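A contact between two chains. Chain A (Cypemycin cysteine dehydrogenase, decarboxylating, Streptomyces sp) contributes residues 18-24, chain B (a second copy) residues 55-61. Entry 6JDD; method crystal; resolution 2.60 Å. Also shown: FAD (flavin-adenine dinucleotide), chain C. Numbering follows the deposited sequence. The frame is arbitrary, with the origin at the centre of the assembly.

Chain A, residues 18-24: SISAALV
Chain B (55-61) RALRHLA

Chain A residues 19-23 have helical backbone angles, with phi between -56° and -89° and psi between -11° and -31°. Their backbone bonds span three residues. Ala A21 N donates to Ser A18 O at 2.7 Å, Ala A22 N to Ile A19 O at 2.9 Å, Leu A23 N to Ser A20 O at 3.0 Å, and Val A24 N to Ala A21 O at 3.0 Å. Ser A18 precedes this turn in an extended conformation, phi/psi -114/159. Val A24 is at -66/-45, chi1 t (171°).

Chain B residues 55-60 continue a helix that begins earlier in the chain, with phi from -54° to -81° and psi from -28° to -46°. Leu B60 N donates to Ala B56 O at 2.9 Å, and Ala B61 N to Leu B57 O at 2.8 Å. His B59 N makes two weak bonds, to Arg B55 O at 3.3 Å and to Ala B56 O at 3.1 Å. Ala B61 is the first residue to leave helical angles, at -98/141.

The nearest CA atoms across the contact are Ala A22 CA and Ala B56 CA, 6.2 Å apart. Both residues point their CB toward the other stretch, and Ala A22 CB lies 3.6 Å from Ala B56 CB.

Ile A19 has the largest covered area in the contact. Its CB points toward chain B, with chi1 t (-169°) and chi2 p (65°). This places Ile A19 CD1 over the helix backbone, 3.6 Å from Ala B56 CA and 3.8 Å from Ala B56 CB. Ile A19 CD1 is also 3.7 Å from His B59 CB, so it packs against residues three apart on the helix. Ile A19 CG1 is 4.2 Å from Leu B60 CD2.

Leu B60 also points toward chain A, with chi1 m (-62°) and chi2 t (164°). Leu B60 CD1 lies 4.2 Å from Ala A22 CB and 4.3 Å from Leu A23 CD1. Leu A23 starts sideways, but its end comes nearer, with chi1 m (-89°) and chi2 p (48°).

His B59 points toward chain A, with chi1 m (-66°) and chi2 -74°. FAD C7M lies over one face of its ring, and His B59 NE2 is 3.5 Å from FAD C7M. Ile A19 CD1 approaches the ring obliquely. Ser A18, chi1 p (64°), is out of reach of the chain B stretch but meets the same flavin, with Ser A18 CB 3.3 Å from FAD O4.

No hydrogen bond crosses between the stretches. The contact is apolar packing that buries 229 Å² in total. Ser A20, chi1 m (-57°), and Leu B57, chi1 m (-66°) and chi2 t (167°), point away. Arg B55, chi1 -115° (between wells), and Arg B58, chi1 m (-76°), start sideways and their ends lead away; each bonds through NH2 elsewhere in the structure.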

# COMPACT_ATOMS: atom_id res chain seq x y z
N SER A 18 -10.66 11.36 26.05
CA SER A 18 -12.10 11.48 26.32
C SER A 18 -12.67 12.50 25.35
O SER A 18 -11.92 13.35 24.79
CB SER A 18 -12.34 11.80 27.77
OG SER A 18 -11.81 13.05 28.12
N ILE A 19 -13.97 12.43 25.15
CA ILE A 19 -14.68 13.34 24.22
C ILE A 19 -14.41 14.80 24.65
O ILE A 19 -14.28 15.65 23.76
CB ILE A 19 -16.17 12.94 24.12
CG1 ILE A 19 -16.84 13.68 22.98
CG2 ILE A 19 -16.88 13.12 25.44
CD1 ILE A 19 -16.26 13.25 21.64
N SER A 20 -14.16 15.07 25.93
CA SER A 20 -13.73 16.42 26.41
C SER A 20 -12.47 16.88 25.68
O SER A 20 -12.20 18.07 25.69
CB SER A 20 -13.51 16.46 27.89
OG SER A 20 -14.67 16.06 28.59
N ALA A 21 -11.66 16.00 25.11
CA ALA A 21 -10.44 16.47 24.41
C ALA A 21 -10.86 17.36 23.25
O ALA A 21 -10.14 18.26 22.97
CB ALA A 21 -9.59 15.32 23.94
N ALA A 22 -12.03 17.11 22.65
CA ALA A 22 -12.57 17.93 21.54
C ALA A 22 -12.71 19.41 21.97
O ALA A 22 -12.59 20.29 21.07
CB ALA A 22 -13.89 17.39 21.06
N LEU A 23 -12.92 19.67 23.27
CA LEU A 23 -13.13 21.01 23.86
C LEU A 23 -11.81 21.68 24.27
O LEU A 23 -11.84 22.85 24.57
CB LEU A 23 -14.01 20.87 25.09
CG LEU A 23 -15.51 20.94 24.84
CD1 LEU A 23 -15.93 20.05 23.70
CD2 LEU A 23 -16.26 20.54 26.10
N VAL A 24 -10.68 20.96 24.27
CA VAL A 24 -9.39 21.48 24.76
C VAL A 24 -8.91 22.62 23.87
O VAL A 24 -8.45 23.60 24.43
CB VAL A 24 -8.36 20.35 24.90
CG1 VAL A 24 -6.95 20.86 25.19
CG2 VAL A 24 -8.79 19.42 25.99
N ARG B 55 -15.31 12.63 14.25
CA ARG B 55 -15.76 11.64 15.26
C ARG B 55 -16.32 12.36 16.49
O ARG B 55 -17.39 11.94 16.98
CB ARG B 55 -14.59 10.72 15.66
CG ARG B 55 -14.79 9.26 15.27
CD ARG B 55 -13.64 8.38 15.72
NE ARG B 55 -12.72 8.08 14.64
CZ ARG B 55 -11.69 8.85 14.29
NH1 ARG B 55 -10.91 8.48 13.29
NH2 ARG B 55 -11.45 9.97 14.94
N ALA B 56 -15.63 13.39 16.97
CA ALA B 56 -16.07 14.14 18.16
C ALA B 56 -17.45 14.78 17.90
O ALA B 56 -18.31 14.76 18.82
CB ALA B 56 -15.01 15.15 18.54
N LEU B 57 -17.71 15.27 16.69
CA LEU B 57 -19.01 15.89 16.35
C LEU B 57 -20.10 14.80 16.32
O LEU B 57 -21.24 15.09 16.70
CB LEU B 57 -18.92 16.59 14.99
CG LEU B 57 -18.00 17.80 14.92
CD1 LEU B 57 -17.77 18.19 13.47
CD2 LEU B 57 -18.56 18.97 15.68
N ARG B 58 -19.77 13.62 15.82
CA ARG B 58 -20.76 12.51 15.84
C ARG B 58 -21.24 12.31 17.29
O ARG B 58 -22.39 11.95 17.45
CB ARG B 58 -20.18 11.21 15.29
CG ARG B 58 -20.06 11.19 13.78
CD ARG B 58 -19.49 9.88 13.28
NE ARG B 58 -18.77 10.12 12.04
CZ ARG B 58 -19.36 10.53 10.90
NH1 ARG B 58 -18.61 10.73 9.82
NH2 ARG B 58 -20.68 10.71 10.84
N HIS B 59 -20.38 12.52 18.29
CA HIS B 59 -20.76 12.39 19.73
C HIS B 59 -21.47 13.66 20.20
O HIS B 59 -22.51 13.55 20.84
CB HIS B 59 -19.55 12.01 20.61
CG HIS B 59 -19.05 10.64 20.29
ND1 HIS B 59 -19.74 9.50 20.69
CD2 HIS B 59 -17.99 10.21 19.54
CE1 HIS B 59 -19.11 8.43 20.20
NE2 HIS B 59 -18.03 8.84 19.49
N LEU B 60 -20.97 14.85 19.88
CA LEU B 60 -21.53 16.07 20.49
C LEU B 60 -22.84 16.48 19.80
O LEU B 60 -23.66 17.10 20.46
CB LEU B 60 -20.48 17.18 20.39
CG LEU B 60 -19.19 16.87 21.14
CD1 LEU B 60 -18.05 17.79 20.72
CD2 LEU B 60 -19.42 16.95 22.64
N ALA B 61 -23.03 16.15 18.52
CA ALA B 61 -24.21 16.58 17.74
C ALA B 61 -25.23 15.45 17.71
O ALA B 61 -24.83 14.33 17.49
CB ALA B 61 -23.78 16.95 16.34
PA FAD C . -3.42 6.17 25.00
O1A FAD C . -1.98 6.54 24.81
O2A FAD C . -4.35 6.36 23.85
O5B FAD C . -3.51 4.65 25.51
C5B FAD C . -3.63 3.59 24.53
C4B FAD C . -3.14 2.30 25.13
O4B FAD C . -2.20 1.68 24.22
C3B FAD C . -2.40 2.42 26.47
O3B FAD C . -2.68 1.31 27.32
C2B FAD C . -0.93 2.43 26.04
O2B FAD C . -0.06 1.99 27.06
C1B FAD C . -0.96 1.46 24.86
N9A FAD C . 0.10 1.68 23.89
C8A FAD C . 1.37 2.15 24.13
N7A FAD C . 2.09 2.23 23.04
C5A FAD C . 1.25 1.78 22.03
C6A FAD C . 1.42 1.63 20.64
N6A FAD C . 2.55 1.92 20.00
N1A FAD C . 0.37 1.15 19.93
C2A FAD C . -0.76 0.86 20.58
N3A FAD C . -1.04 0.97 21.87
C4A FAD C . 0.02 1.44 22.55
N1 FAD C . -12.30 7.11 28.99
C2 FAD C . -12.33 7.83 30.14
O2 FAD C . -11.61 7.53 31.09
N3 FAD C . -13.14 8.91 30.29
C4 FAD C . -13.98 9.34 29.29
O4 FAD C . -14.69 10.31 29.47
C4X FAD C . -13.99 8.61 28.09
N5 FAD C . -14.78 9.00 27.12
C5X FAD C . -14.77 8.28 25.96
C6 FAD C . -15.62 8.68 24.92
C7 FAD C . -15.65 8.01 23.72
C7M FAD C . -16.58 8.47 22.62
C8 FAD C . -14.82 6.88 23.53
C8M FAD C . -14.84 6.12 22.23
C9 FAD C . -13.98 6.47 24.55
C9A FAD C . -13.94 7.16 25.77
N10 FAD C . -13.10 6.77 26.82
C10 FAD C . -13.10 7.48 28.01
C1' FAD C . -12.22 5.60 26.67
C2' FAD C . -10.79 6.01 26.35
O2' FAD C . -10.73 6.63 25.07
C3' FAD C . -9.86 4.79 26.37
O3' FAD C . -9.75 4.30 27.70
C4' FAD C . -8.46 5.08 25.82
O4' FAD C . -7.68 3.88 25.86
C5' FAD C . -7.75 6.16 26.60
O5' FAD C . -6.37 6.25 26.15
P FAD C . -5.46 7.48 26.64
O1P FAD C . -5.58 7.59 28.12
O2P FAD C . -5.79 8.67 25.80
O3P FAD C . -3.99 6.96 26.26